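Local coordinates for hypothetical protein (Geobacillus stearothermophilus, PDB 1SFS) that is of unknown function but contains an Rv2525c-like, glycoside hydrolase-like domain and may act as a bacterial lysozyme, at residues W30-A35 and Q44-E49. Numbering follows the deposited sequence. Where two conformers were deposited one is given.
Sequences WGVDSA and QCVRTE
Val46 carries the helix side of this contact, and its CG1 methyl meets both Trp30 and Val32 of the strand. Starting from CB, which points toward the strand, the side chain forks. CG1 stands anti to the backbone N (chi1 173°), which turns it toward the strand; Val46 CG1 lies 4.1 Å from Val32 CG1, the two valines running past each other in opposite directions. It also reaches the CH2 corner of the indole: Val46 CG1 is 4.2 Å from Trp30 CH2 and near the ring plane, so the tryptophan offers an edge here and not a face. The other branch, CG2, is anti to the carbonyl carbon and makes no contact with residues 30-35; Val46 CG2 comes no nearer to them than 4.8 Å, at Val32 CG2. The other end of the indole is fixed elsewhere: Trp30 NE1 hydrogen-bonds to Tyr217 OH. No hydrogen bond crosses between the segments; the packing is purely apolar and all three residues are buried. Strand 29-33 and helix 40-49 open a beta-alpha-beta unit that closes with the parallel strand 55-59, whose Trp56 touches both valines. Strand 227-231 flanks Trp30 through Thr228 and Leu230, while the Cys45-Cys224 disulfide ties the helix to the chain just before that strand.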
loop_
_atom_site.group_PDB
_atom_site.type_symbol
_atom_site.label_atom_id
_atom_site.label_comp_id
_atom_site.label_asym_id
_atom_site.label_seq_id
_atom_site.Cartn_x
_atom_site.Cartn_y
_atom_site.Cartn_z
ATOM N N TRP A 30 -6.037 -7.167 -10.955
ATOM C CA TRP A 30 -4.640 -6.848 -11.264
ATOM C C TRP A 30 -4.402 -5.365 -11.249
ATOM O O TRP A 30 -5.251 -4.577 -11.708
ATOM C CB TRP A 30 -4.311 -7.439 -12.639
ATOM C CG TRP A 30 -2.863 -7.349 -13.060
ATOM C CD1 TRP A 30 -1.848 -8.217 -12.763
ATOM C CD2 TRP A 30 -2.303 -6.340 -13.885
ATOM N NE1 TRP A 30 -0.692 -7.804 -13.335
ATOM C CE2 TRP A 30 -0.926 -6.661 -14.037
ATOM C CE3 TRP A 30 -2.835 -5.198 -14.513
ATOM C CZ2 TRP A 30 -0.103 -5.863 -14.794
ATOM C CZ3 TRP A 30 -1.992 -4.409 -15.267
ATOM C CH2 TRP A 30 -0.658 -4.753 -15.401
ATOM N N GLY A 31 -3.235 -4.983 -10.762
ATOM C CA GLY A 31 -2.827 -3.587 -10.761
ATOM C C GLY A 31 -1.337 -3.448 -10.647
ATOM O O GLY A 31 -0.606 -4.421 -10.753
ATOM N N VAL A 32 -0.909 -2.187 -10.492
ATOM C CA VAL A 32 0.508 -1.883 -10.501
ATOM C C VAL A 32 0.815 -0.860 -9.411
ATOM O O VAL A 32 -0.096 -0.384 -8.731
ATOM C CB VAL A 32 0.976 -1.337 -11.894
ATOM C CG1 VAL A 32 0.751 -2.404 -12.960
ATOM C CG2 VAL A 32 0.308 -0.027 -12.239
ATOM N N ASP A 33 2.072 -0.526 -9.226
ATOM C CA ASP A 33 2.460 0.602 -8.398
ATOM C C ASP A 33 3.744 1.196 -9.015
ATOM O O ASP A 33 4.478 0.502 -9.727
ATOM C CB ASP A 33 2.642 0.216 -6.920
ATOM C CG ASP A 33 3.734 -0.764 -6.678
ATOM O OD1 ASP A 33 4.923 -0.299 -6.669
ATOM O OD2 ASP A 33 3.459 -1.969 -6.513
ATOM N N SER A 34 3.999 2.461 -8.709
ATOM C CA SER A 34 5.204 3.101 -9.200
ATOM C C SER A 34 5.654 4.220 -8.284
ATOM O O SER A 34 4.862 4.970 -7.726
ATOM C CB SER A 34 4.991 3.645 -10.608
ATOM O OG SER A 34 3.993 4.639 -10.686
ATOM N N ALA A 35 6.979 4.374 -8.221
ATOM C CA ALA A 35 7.590 5.499 -7.554
ATOM C C ALA A 35 7.293 6.825 -8.252
ATOM O O ALA A 35 7.143 7.849 -7.627
ATOM C CB ALA A 35 9.080 5.290 -7.480
ATOM N N GLN A 44 -0.146 4.584 -20.618
ATOM C CA GLN A 44 -0.233 3.867 -21.908
ATOM C C GLN A 44 0.812 2.797 -22.022
ATOM O O GLN A 44 0.516 1.748 -22.635
ATOM C CB GLN A 44 -0.139 4.898 -23.049
ATOM C CG GLN A 44 -1.265 5.917 -23.105
ATOM C CD GLN A 44 -2.689 5.425 -23.177
ATOM O OE1 GLN A 44 -2.950 4.288 -23.590
ATOM N NE2 GLN A 44 -3.654 6.208 -22.710
ATOM N N CYS A 45 2.009 2.993 -21.484
ATOM C CA CYS A 45 3.012 1.928 -21.459
ATOM C C CYS A 45 2.441 0.712 -20.784
ATOM O O CYS A 45 2.488 -0.409 -21.297
ATOM C CB CYS A 45 4.303 2.341 -20.729
ATOM S SG CYS A 45 5.655 1.142 -20.712
ATOM N N VAL A 46 1.919 0.907 -19.594
ATOM C CA VAL A 46 1.361 -0.230 -18.856
ATOM C C VAL A 46 0.209 -0.893 -19.610
ATOM O O VAL A 46 0.152 -2.088 -19.775
ATOM C CB VAL A 46 0.960 0.202 -17.448
ATOM C CG1 VAL A 46 0.222 -0.906 -16.719
ATOM C CG2 VAL A 46 2.185 0.601 -16.624
ATOM N N ARG A 47 -0.740 -0.057 -20.051
ATOM C CA ARG A 47 -1.981 -0.512 -20.667
ATOM C C ARG A 47 -1.619 -1.383 -21.848
ATOM O O ARG A 47 -2.246 -2.469 -22.023
ATOM C CB ARG A 47 -2.903 0.635 -21.118
ATOM C CG ARG A 47 -4.263 0.157 -21.703
ATOM C CD ARG A 47 -5.181 1.341 -22.027
ATOM N NE ARG A 47 -4.746 2.134 -23.149
ATOM C CZ ARG A 47 -5.014 1.852 -24.430
ATOM N NH1 ARG A 47 -4.552 2.699 -25.364
ATOM N NH2 ARG A 47 -5.726 0.746 -24.718
ATOM N N THR A 48 -0.683 -1.018 -22.681
ATOM C CA THR A 48 -0.396 -1.699 -23.921
ATOM C C THR A 48 0.671 -2.780 -23.751
ATOM O O THR A 48 0.689 -3.767 -24.516
ATOM C CB THR A 48 0.017 -0.724 -25.033
ATOM O OG1 THR A 48 1.203 -0.011 -24.658
ATOM C CG2 THR A 48 -1.068 0.320 -25.314
ATOM N N GLU A 49 1.605 -2.649 -22.809
ATOM C CA GLU A 49 2.689 -3.599 -22.613
ATOM C C GLU A 49 2.435 -4.652 -21.516
ATOM O O GLU A 49 3.104 -5.711 -21.547
ATOM C CB GLU A 49 4.017 -2.960 -22.198
ATOM C CG GLU A 49 4.591 -2.003 -23.203
ATOM C CD GLU A 49 5.241 -2.583 -24.440
ATOM O OE1 GLU A 49 5.771 -3.714 -24.402
ATOM O OE2 GLU A 49 5.273 -1.884 -25.469
#